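Local coordinates for protein colicin-B (Escherichia coli, PDB 1RH1) that kills Escherichia coli and closely related bacteria by forming a channel that depolarizes the cytoplasmic membrane and dissipates cellular energy, at residues 88-93 with 230-235. Residues are numbered along the deposited sequence; the frame is centred on the assembly and turned at random.
Sequences VSVHSP and GQMNTP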
loop_
_atom_site.group_PDB
_atom_site.type_symbol
_atom_site.label_atom_id
_atom_site.label_comp_id
_atom_site.label_asym_id
_atom_site.label_seq_id
_atom_site.Cartn_x
_atom_site.Cartn_y
_atom_site.Cartn_z
ATOM N N VAL A 88 -25.737 -24.746 -1.679
ATOM C CA VAL A 88 -24.944 -25.368 -0.619
ATOM C C VAL A 88 -25.697 -25.381 0.708
ATOM O O VAL A 88 -26.563 -24.537 0.927
ATOM C CB VAL A 88 -23.616 -24.610 -0.421
ATOM C CG1 VAL A 88 -22.891 -24.528 -1.740
ATOM C CG2 VAL A 88 -23.850 -23.193 0.030
ATOM N N SER A 89 -25.408 -26.315 1.614
ATOM C CA SER A 89 -25.983 -26.307 2.954
ATOM C C SER A 89 -25.044 -25.631 3.958
ATOM O O SER A 89 -23.849 -25.898 3.977
ATOM C CB SER A 89 -26.257 -27.737 3.423
ATOM O OG SER A 89 -27.015 -27.801 4.635
ATOM N N VAL A 90 -25.536 -24.729 4.815
ATOM C CA VAL A 90 -24.737 -24.110 5.876
ATOM C C VAL A 90 -24.915 -24.940 7.160
ATOM O O VAL A 90 -26.047 -25.220 7.582
ATOM C CB VAL A 90 -25.218 -22.650 6.054
ATOM C CG1 VAL A 90 -24.465 -21.942 7.123
ATOM C CG2 VAL A 90 -24.856 -21.847 4.848
ATOM N N HIS A 91 -23.816 -25.425 7.764
ATOM C CA HIS A 91 -23.914 -26.186 9.008
ATOM C C HIS A 91 -23.063 -25.567 10.114
ATOM O O HIS A 91 -22.134 -24.792 9.872
ATOM C CB HIS A 91 -23.479 -27.625 8.783
ATOM C CG HIS A 91 -23.796 -28.598 9.922
ATOM N ND1 HIS A 91 -23.209 -28.684 11.117
ATOM C CD2 HIS A 91 -24.772 -29.572 9.869
ATOM C CE1 HIS A 91 -23.794 -29.661 11.770
ATOM N NE2 HIS A 91 -24.732 -30.193 11.021
ATOM N N SER A 92 -23.451 -25.863 11.363
ATOM C CA SER A 92 -22.819 -25.399 12.589
ATOM C C SER A 92 -21.442 -26.022 12.733
ATOM O O SER A 92 -21.158 -26.955 11.975
ATOM C CB SER A 92 -23.695 -25.806 13.743
ATOM O OG SER A 92 -23.687 -24.784 14.730
ATOM N N PRO A 93 -20.528 -25.611 13.620
ATOM C CA PRO A 93 -19.284 -26.321 13.861
ATOM C C PRO A 93 -19.388 -27.825 14.045
ATOM O O PRO A 93 -20.171 -28.364 14.837
ATOM C CB PRO A 93 -18.704 -25.605 15.054
ATOM C CG PRO A 93 -18.973 -24.179 14.663
ATOM C CD PRO A 93 -20.427 -24.266 14.182
ATOM N N GLY A 230 -31.566 -24.425 6.745
ATOM C CA GLY A 230 -32.563 -25.184 7.493
ATOM C C GLY A 230 -32.029 -26.150 8.528
ATOM O O GLY A 230 -32.260 -25.981 9.717
ATOM N N GLN A 231 -31.271 -27.143 8.081
ATOM C CA GLN A 231 -30.797 -28.214 8.938
ATOM C C GLN A 231 -29.340 -28.072 9.329
ATOM O O GLN A 231 -28.470 -28.936 9.169
ATOM C CB GLN A 231 -31.066 -29.526 8.216
ATOM C CG GLN A 231 -30.483 -29.639 6.827
ATOM C CD GLN A 231 -30.882 -30.957 6.202
ATOM O OE1 GLN A 231 -30.536 -32.054 6.669
ATOM N NE2 GLN A 231 -31.641 -30.794 5.114
ATOM N N MET A 232 -29.191 -26.909 9.956
ATOM C CA MET A 232 -27.918 -26.454 10.440
ATOM C C MET A 232 -27.370 -27.281 11.585
ATOM O O MET A 232 -26.161 -27.390 11.722
ATOM C CB MET A 232 -28.080 -24.996 10.836
ATOM C CG MET A 232 -26.748 -24.374 11.141
ATOM S SD MET A 232 -26.637 -22.728 10.460
ATOM C CE MET A 232 -24.897 -22.652 10.686
ATOM N N ASN A 233 -28.188 -27.908 12.419
ATOM C CA ASN A 233 -27.644 -28.668 13.536
ATOM C C ASN A 233 -27.860 -30.163 13.489
ATOM O O ASN A 233 -27.609 -30.833 14.494
ATOM C CB ASN A 233 -28.206 -28.121 14.860
ATOM C CG ASN A 233 -27.474 -26.854 15.287
ATOM O OD1 ASN A 233 -28.013 -25.742 15.236
ATOM N ND2 ASN A 233 -26.211 -27.013 15.712
ATOM N N THR A 234 -28.280 -30.719 12.345
ATOM C CA THR A 234 -28.506 -32.157 12.240
ATOM C C THR A 234 -27.270 -32.981 12.565
ATOM O O THR A 234 -26.150 -32.512 12.349
ATOM C CB THR A 234 -28.961 -32.574 10.828
ATOM O OG1 THR A 234 -27.937 -32.180 9.919
ATOM C CG2 THR A 234 -30.334 -32.015 10.501
ATOM N N PRO A 235 -27.431 -34.193 13.111
ATOM C CA PRO A 235 -26.363 -35.178 13.233
ATOM C C PRO A 235 -25.630 -35.425 11.921
ATOM O O PRO A 235 -26.246 -35.638 10.865
ATOM C CB PRO A 235 -27.079 -36.390 13.780
ATOM C CG PRO A 235 -28.109 -35.761 14.684
ATOM C CD PRO A 235 -28.637 -34.652 13.793
#
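His91 and Ser92 grip the backbone of Met232 and Thr234 where strand 87-90 runs out and the loop following its parallel neighbour, strand 225-228, folds over the strand end. The contact extends the pairing of 87-90 with 225-228 beyond the end of the strand, in a mixed beta sheet of the N-terminal part of colicin B, about 39 Å from the centre of the chain to that of the contact. Two hydrogen bonds join the segments. His91 NE2 donates to Thr234 O over 3.0 Å, nearly in the imidazole plane and on a lone pair in the carbonyl plane. Ser92 N donates to Met232 O at 3.1 Å and 169°. That same oxygen sits over the centre of one face of the His91 ring, 3.0 Å above its plane. From there it is badly angled for the in-plane N-H groups, and neither nitrogen is hydrogen-bonded to it. On the apolar side, Met232 lies beside Val90, both side chains pointing the same way. The bend of its chain at chi2 (138°) brings SD alongside Val90, and CE lies against both His91 C at 3.5 Å and Val90 CG1 at 3.7 Å. At the exposed border, Asn233 ND2 rests 3.4 Å from Ser92 CB. Farther out, Val90 pairs through its backbone with Ser228, tying the strand to its neighbour just ahead of the loop. Phe65 meets the His91 ring edge-to-face, and Val63 and Val236 touch the His91 side chain. With both nitrogens donating in the model, the ring's rotation is fixed, and a protonated imidazolium would be consistent with these bonds and with the oxygen over its face. The second of them runs from ND1 to Ser92 O, 2.8 Å away and within 2° of the ring plane.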